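Local coordinates for protein vibralactone Cyclase (Boreostereum vibrans, PDB 6KD0) that catalyses, as an alpha/beta-hydrolase-fold enzyme, the cyclization that forms the fused bicyclic beta-lactone of vibralactone, at residues A[207-212]-A[273-278]; A[182-187]-A[259-264]. One frame throughout, in Å; residues are numbered along the deposited sequence.

Contact 1. Residues A[207-212]-A[273-278]; sequences QYPPTC and LFFMSC
Met276 O is gripped by one hydrogen bond and one weaker contact from the adjacent segment. Tyr208 N donates to it at 2.7 Å, with an N-H...O angle of 161° and the donor nearly along the C=O axis. Gln207 CA adds a C-H...O contact to the same oxygen. The hydrogen bond and the C-H...O contact join strand 203-207 at its last residue to the parallel strand 273-278, with Gln207 and Met276 paired in register. Beyond this bridge the chain of 207-212 leaves the sheet through Tyr208, whose backbone is in the left-handed helical region.

Side by side on one face of the sheet, Gln207 and Met276 point the same way, and Gln207 CG lies 3.9 Å from Met276 SD. The amide end of Gln207 is held by Gln176, through OE1, and helix 321-338 packs over this face. In the alpha/beta-hydrolase fold these strand ends carry the catalytic loops; accordingly, the Tyr208 ring touches Ser177 and His311, members of a probable Ser-His-Asp triad with Asp281. Tyr208 CG is in the crowded position between the backbone N and carbonyl carbon, and CB of Gln207 lies over one ring face, offset toward the rim. Cys278 SG makes an oblique sulfur-aromatic contact with this ring, nearest CD2 at 3.7 Å.

With CG anti to the backbone N (chi1 -161°), Phe275 reaches tip to tip toward Pro209, bringing CZ to 3.6 Å from Pro209 CD; CE2 also meets the proline CG. An alanine in place of Phe275 removes the ring that meets Pro209 CD and CG, and would probably loosen the packing of the chain where it turns out of the sheet. Met303 and Val206, on the flanking strands, touch the same phenylalanine side chain.

Contact 2. Residues A[182-187]-A[259-264]; sequences LSLIAA and FSPLLF
Residues 182-187 form a stretch of helix 178-192, with the regular bonds Ala186 N to Leu182 O and Ala187 N to Ser183 O. Against it lies a loop containing the short 3-10 turn 261-263, where Leu263 N bonds to Ser260 O and Phe264 N makes a weak bond to Pro261 O. The backbones come closest at Ile185 and Pro261, whose CA atoms are 5.5 Å apart, and no hydrogen bond crosses between the segments.

Pro261 begins the 3-10 turn and directs its ring at the helix. Its CB is 3.8 Å from Leu184 CB and its CG also meets Leu184 CD1, the two side chains crossing at about a right angle. Ile185 crosses the same proline obliquely, with CG1 3.9 Å from Pro261 CB. CG1 of Ile185 is anti to the carbonyl carbon (chi1 -63°), and the chain carries on nearly extended to CD1, which lies 4.0 Å from Phe259 O.

Phe264 points toward the helix from the far end of the turn and sets CE2 4.0 Å from Ile185 CA, while CZ approaches Ile185 CG2 at 4.3 Å. Pro261 O lies in plane at the edge of this ring, and His188, the next helical residue after Ala187, stacks with it. Leu184 also touches Val206 and Tyr290, so its side chain lies between strand 203-207, helix 284-296 and the loop. The loop packs on one side of the helix that, in the alpha/beta-hydrolase fold, follows the nucleophile elbow, here probably centred on Ser177.

Following the chain from the N terminus, the first of the four segments is 182-187, on helix 178-192; then come strand 203-207 and its exit 207-212. The return of the loop at 259-264 closes contact 2 across 71 intervening residues, and strand 273-278 closes contact 1 across 60. The segments alternate, so the two closures cross rather than nest. Contact 2 ties the loop after helix 239-249 to helix 178-192, whereas contact 1 joins the end of strand 203-207 and the loop leaving it to the adjacent strand 273-278. They meet directly: Leu262 N probably donates a hydrogen bond to Thr211 O, and Cys212 CB packs on Leu262 CD2, fastening the outgoing chain to the returning loop.

Contact 1. Residues A[207-212]-A[273-278]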
loop_
_atom_site.group_PDB
_atom_site.type_symbol
_atom_site.label_atom_id
_atom_site.label_comp_id
_atom_site.label_asym_id
_atom_site.label_seq_id
_atom_site.Cartn_x
_atom_site.Cartn_y
_atom_site.Cartn_z
ATOM N N GLN A 207 -1.912 -2.774 2.822
ATOM C CA GLN A 207 -2.644 -2.185 3.934
ATOM C C GLN A 207 -3.924 -1.577 3.385
ATOM O O GLN A 207 -3.865 -0.675 2.543
ATOM C CB GLN A 207 -1.806 -1.120 4.651
ATOM C CG GLN A 207 -0.394 -1.566 5.031
ATOM C CD GLN A 207 0.516 -0.403 5.410
ATOM O OE1 GLN A 207 0.500 0.646 4.763
ATOM N NE2 GLN A 207 1.332 -0.589 6.449
ATOM N N TYR A 208 -5.070 -2.067 3.871
ATOM C CA TYR A 208 -6.418 -1.549 3.629
ATOM C C TYR A 208 -6.632 -1.020 2.208
ATOM O O TYR A 208 -7.024 0.137 2.050
ATOM C CB TYR A 208 -6.753 -0.468 4.688
ATOM C CG TYR A 208 -5.656 0.541 5.055
ATOM C CD1 TYR A 208 -5.397 1.646 4.258
ATOM C CD2 TYR A 208 -4.893 0.399 6.223
ATOM C CE1 TYR A 208 -4.415 2.573 4.583
ATOM C CE2 TYR A 208 -3.895 1.321 6.551
ATOM C CZ TYR A 208 -3.667 2.408 5.732
ATOM O OH TYR A 208 -2.686 3.347 6.016
ATOM N N PRO A 209 -6.421 -1.828 1.161
ATOM C CA PRO A 209 -6.583 -1.333 -0.244
ATOM C C PRO A 209 -8.031 -1.353 -0.699
ATOM O O PRO A 209 -8.815 -2.204 -0.254
ATOM C CB PRO A 209 -5.764 -2.347 -1.063
ATOM C CG PRO A 209 -5.948 -3.641 -0.272
ATOM C CD PRO A 209 -5.859 -3.196 1.187
ATOM N N PRO A 210 -8.418 -0.466 -1.623
ATOM C CA PRO A 210 -9.614 -0.739 -2.429
ATOM C C PRO A 210 -9.310 -1.912 -3.347
ATOM O O PRO A 210 -8.162 -2.125 -3.747
ATOM C CB PRO A 210 -9.837 0.561 -3.220
ATOM C CG PRO A 210 -8.461 1.220 -3.272
ATOM C CD PRO A 210 -7.680 0.734 -2.077
ATOM N N THR A 211 -10.332 -2.729 -3.618
ATOM C CA THR A 211 -10.154 -3.905 -4.465
ATOM C C THR A 211 -11.149 -3.995 -5.605
ATOM O O THR A 211 -10.915 -4.781 -6.533
ATOM C CB THR A 211 -10.246 -5.197 -3.641
ATOM O OG1 THR A 211 -11.577 -5.330 -3.126
ATOM C CG2 THR A 211 -9.252 -5.161 -2.485
ATOM N N CYS A 212 -12.232 -3.223 -5.587
ATOM C CA CYS A 212 -13.248 -3.386 -6.614
ATOM C C CYS A 212 -14.093 -2.131 -6.692
ATOM O O CYS A 212 -14.548 -1.623 -5.662
ATOM C CB CYS A 212 -14.137 -4.608 -6.310
ATOM S SG CYS A 212 -15.164 -5.077 -7.703
ATOM N N LEU A 273 0.763 -13.493 0.934
ATOM C CA LEU A 273 0.108 -12.209 1.132
ATOM C C LEU A 273 -0.055 -11.918 2.614
ATOM O O LEU A 273 -0.702 -12.689 3.327
ATOM C CB LEU A 273 -1.256 -12.196 0.447
ATOM C CG LEU A 273 -2.127 -10.979 0.740
ATOM C CD1 LEU A 273 -1.473 -9.707 0.215
ATOM C CD2 LEU A 273 -3.496 -11.180 0.112
ATOM N N PHE A 274 0.475 -10.776 3.054
ATOM C CA PHE A 274 0.275 -10.242 4.396
ATOM C C PHE A 274 -0.658 -9.044 4.263
ATOM O O PHE A 274 -0.296 -8.034 3.645
ATOM C CB PHE A 274 1.608 -9.854 5.039
ATOM C CG PHE A 274 1.513 -9.478 6.507
ATOM C CD1 PHE A 274 1.214 -8.182 6.895
ATOM C CD2 PHE A 274 1.782 -10.416 7.492
ATOM C CE1 PHE A 274 1.147 -7.840 8.238
ATOM C CE2 PHE A 274 1.713 -10.085 8.839
ATOM C CZ PHE A 274 1.396 -8.790 9.212
ATOM N N PHE A 275 -1.850 -9.159 4.844
ATOM C CA PHE A 275 -2.933 -8.211 4.650
ATOM C C PHE A 275 -3.224 -7.508 5.967
ATOM O O PHE A 275 -3.369 -8.162 7.007
ATOM C CB PHE A 275 -4.180 -8.941 4.140
ATOM C CG PHE A 275 -5.181 -8.048 3.494
ATOM C CD1 PHE A 275 -5.999 -7.236 4.261
ATOM C CD2 PHE A 275 -5.311 -8.022 2.105
ATOM C CE1 PHE A 275 -6.931 -6.400 3.658
ATOM C CE2 PHE A 275 -6.246 -7.188 1.503
ATOM C CZ PHE A 275 -7.047 -6.385 2.283
ATOM N N MET A 276 -3.288 -6.181 5.933
ATOM C CA MET A 276 -3.544 -5.395 7.131
ATOM C C MET A 276 -4.814 -4.592 6.920
ATOM O O MET A 276 -4.944 -3.899 5.911
ATOM C CB MET A 276 -2.368 -4.469 7.438
ATOM C CG MET A 276 -1.067 -5.206 7.508
ATOM S SD MET A 276 0.283 -4.123 7.956
ATOM C CE MET A 276 -0.038 -3.911 9.708
ATOM N N SER A 277 -5.734 -4.668 7.875
ATOM C CA SER A 277 -7.050 -4.067 7.747
ATOM C C SER A 277 -7.331 -3.152 8.929
ATOM O O SER A 277 -6.921 -3.434 10.058
ATOM C CB SER A 277 -8.134 -5.143 7.657
ATOM O OG SER A 277 -9.413 -4.585 7.340
ATOM N N CYS A 278 -8.039 -2.059 8.663
ATOM C CA CYS A 278 -8.564 -1.192 9.710
ATOM C C CYS A 278 -10.058 -1.450 9.845
ATOM O O CYS A 278 -10.771 -1.557 8.837
ATOM C CB CYS A 278 -8.297 0.282 9.399
ATOM S SG CYS A 278 -6.546 0.698 9.472
#

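Contact 2. Residues A[182-187]-A[259-264]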
loop_
_atom_site.group_PDB
_atom_site.type_symbol
_atom_site.label_atom_id
_atom_site.label_comp_id
_atom_site.label_asym_id
_atom_site.label_seq_id
_atom_site.Cartn_x
_atom_site.Cartn_y
_atom_site.Cartn_z
ATOM N N LEU A 182 -2.885 -0.710 -6.469
ATOM C CA LEU A 182 -2.039 -0.782 -7.658
ATOM C C LEU A 182 -1.060 -1.945 -7.565
ATOM O O LEU A 182 -0.753 -2.586 -8.576
ATOM C CB LEU A 182 -1.285 0.539 -7.861
ATOM C CG LEU A 182 -2.163 1.786 -8.081
ATOM C CD1 LEU A 182 -1.311 3.022 -8.339
ATOM C CD2 LEU A 182 -3.185 1.581 -9.210
ATOM N N SER A 183 -0.579 -2.257 -6.357
ATOM C CA SER A 183 0.338 -3.385 -6.241
ATOM C C SER A 183 -0.381 -4.717 -6.425
ATOM O O SER A 183 0.229 -5.675 -6.902
ATOM C CB SER A 183 1.082 -3.342 -4.898
ATOM O OG SER A 183 0.219 -3.749 -3.869
ATOM N N LEU A 184 -1.667 -4.800 -6.050
ATOM C CA LEU A 184 -2.443 -6.018 -6.302
ATOM C C LEU A 184 -2.550 -6.270 -7.795
ATOM O O LEU A 184 -2.352 -7.410 -8.280
ATOM C CB LEU A 184 -3.843 -5.893 -5.681
ATOM C CG LEU A 184 -3.944 -5.852 -4.145
ATOM C CD1 LEU A 184 -5.392 -5.716 -3.685
ATOM C CD2 LEU A 184 -3.274 -7.077 -3.508
ATOM N N ILE A 185 -2.832 -5.196 -8.545
ATOM C CA ILE A 185 -2.827 -5.295 -10.000
ATOM C C ILE A 185 -1.460 -5.768 -10.494
ATOM O O ILE A 185 -1.359 -6.730 -11.270
ATOM C CB ILE A 185 -3.239 -3.953 -10.635
ATOM C CG1 ILE A 185 -4.674 -3.624 -10.225
ATOM C CG2 ILE A 185 -3.083 -4.031 -12.151
ATOM C CD1 ILE A 185 -5.078 -2.194 -10.396
ATOM N N ALA A 186 -0.390 -5.121 -10.016
ATOM C CA ALA A 186 0.951 -5.438 -10.501
ATOM C C ALA A 186 1.316 -6.887 -10.222
ATOM O O ALA A 186 1.993 -7.524 -11.030
ATOM C CB ALA A 186 1.985 -4.498 -9.879
ATOM N N ALA A 187 0.903 -7.418 -9.074
ATOM C CA ALA A 187 1.259 -8.796 -8.730
ATOM C C ALA A 187 0.586 -9.801 -9.665
ATOM O O ALA A 187 1.210 -10.801 -10.072
ATOM C CB ALA A 187 0.891 -9.071 -7.273
ATOM N N PHE A 259 -8.407 -2.064 -13.184
ATOM C CA PHE A 259 -8.898 -1.163 -12.146
ATOM C C PHE A 259 -9.331 -1.893 -10.882
ATOM O O PHE A 259 -9.005 -1.454 -9.773
ATOM C CB PHE A 259 -10.065 -0.302 -12.661
ATOM C CG PHE A 259 -10.546 0.697 -11.641
ATOM C CD1 PHE A 259 -9.887 1.903 -11.474
ATOM C CD2 PHE A 259 -11.620 0.407 -10.813
ATOM C CE1 PHE A 259 -10.309 2.818 -10.514
ATOM C CE2 PHE A 259 -12.036 1.309 -9.845
ATOM C CZ PHE A 259 -11.382 2.516 -9.698
ATOM N N SER A 260 -10.053 -3.007 -11.024
ATOM C CA SER A 260 -10.653 -3.759 -9.926
ATOM C C SER A 260 -9.912 -5.077 -9.786
ATOM O O SER A 260 -10.312 -6.077 -10.403
ATOM C CB SER A 260 -12.134 -4.016 -10.202
ATOM O OG SER A 260 -12.849 -2.810 -10.284
ATOM N N PRO A 261 -8.852 -5.147 -8.978
ATOM C CA PRO A 261 -8.056 -6.386 -8.917
ATOM C C PRO A 261 -8.819 -7.590 -8.388
ATOM O O PRO A 261 -8.393 -8.722 -8.642
ATOM C CB PRO A 261 -6.890 -6.011 -7.993
ATOM C CG PRO A 261 -7.392 -4.819 -7.206
ATOM C CD PRO A 261 -8.252 -4.066 -8.177
ATOM N N LEU A 262 -9.898 -7.379 -7.620
ATOM C CA LEU A 262 -10.784 -8.465 -7.217
ATOM C C LEU A 262 -11.234 -9.312 -8.402
ATOM O O LEU A 262 -11.478 -10.517 -8.247
ATOM C CB LEU A 262 -12.014 -7.897 -6.503
ATOM C CG LEU A 262 -12.958 -8.881 -5.813
ATOM C CD1 LEU A 262 -12.340 -9.342 -4.486
ATOM C CD2 LEU A 262 -14.318 -8.235 -5.575
ATOM N N LEU A 263 -11.331 -8.706 -9.589
ATOM C CA LEU A 263 -11.967 -9.306 -10.756
ATOM C C LEU A 263 -10.990 -9.972 -11.733
ATOM O O LEU A 263 -11.409 -10.364 -12.831
ATOM C CB LEU A 263 -12.777 -8.241 -11.502
ATOM C CG LEU A 263 -13.810 -7.509 -10.636
ATOM C CD1 LEU A 263 -14.606 -6.499 -11.446
ATOM C CD2 LEU A 263 -14.757 -8.508 -9.951
ATOM N N PHE A 264 -9.715 -10.099 -11.387
ATOM C CA PHE A 264 -8.847 -10.957 -12.191
ATOM C C PHE A 264 -9.452 -12.353 -12.274
ATOM O O PHE A 264 -9.962 -12.871 -11.271
ATOM C CB PHE A 264 -7.434 -11.046 -11.606
ATOM C CG PHE A 264 -6.545 -9.921 -12.029
ATOM C CD1 PHE A 264 -5.909 -9.952 -13.256
ATOM C CD2 PHE A 264 -6.376 -8.812 -11.211
ATOM C CE1 PHE A 264 -5.093 -8.914 -13.658
ATOM C CE2 PHE A 264 -5.565 -7.760 -11.612
ATOM C CZ PHE A 264 -4.927 -7.808 -12.837
#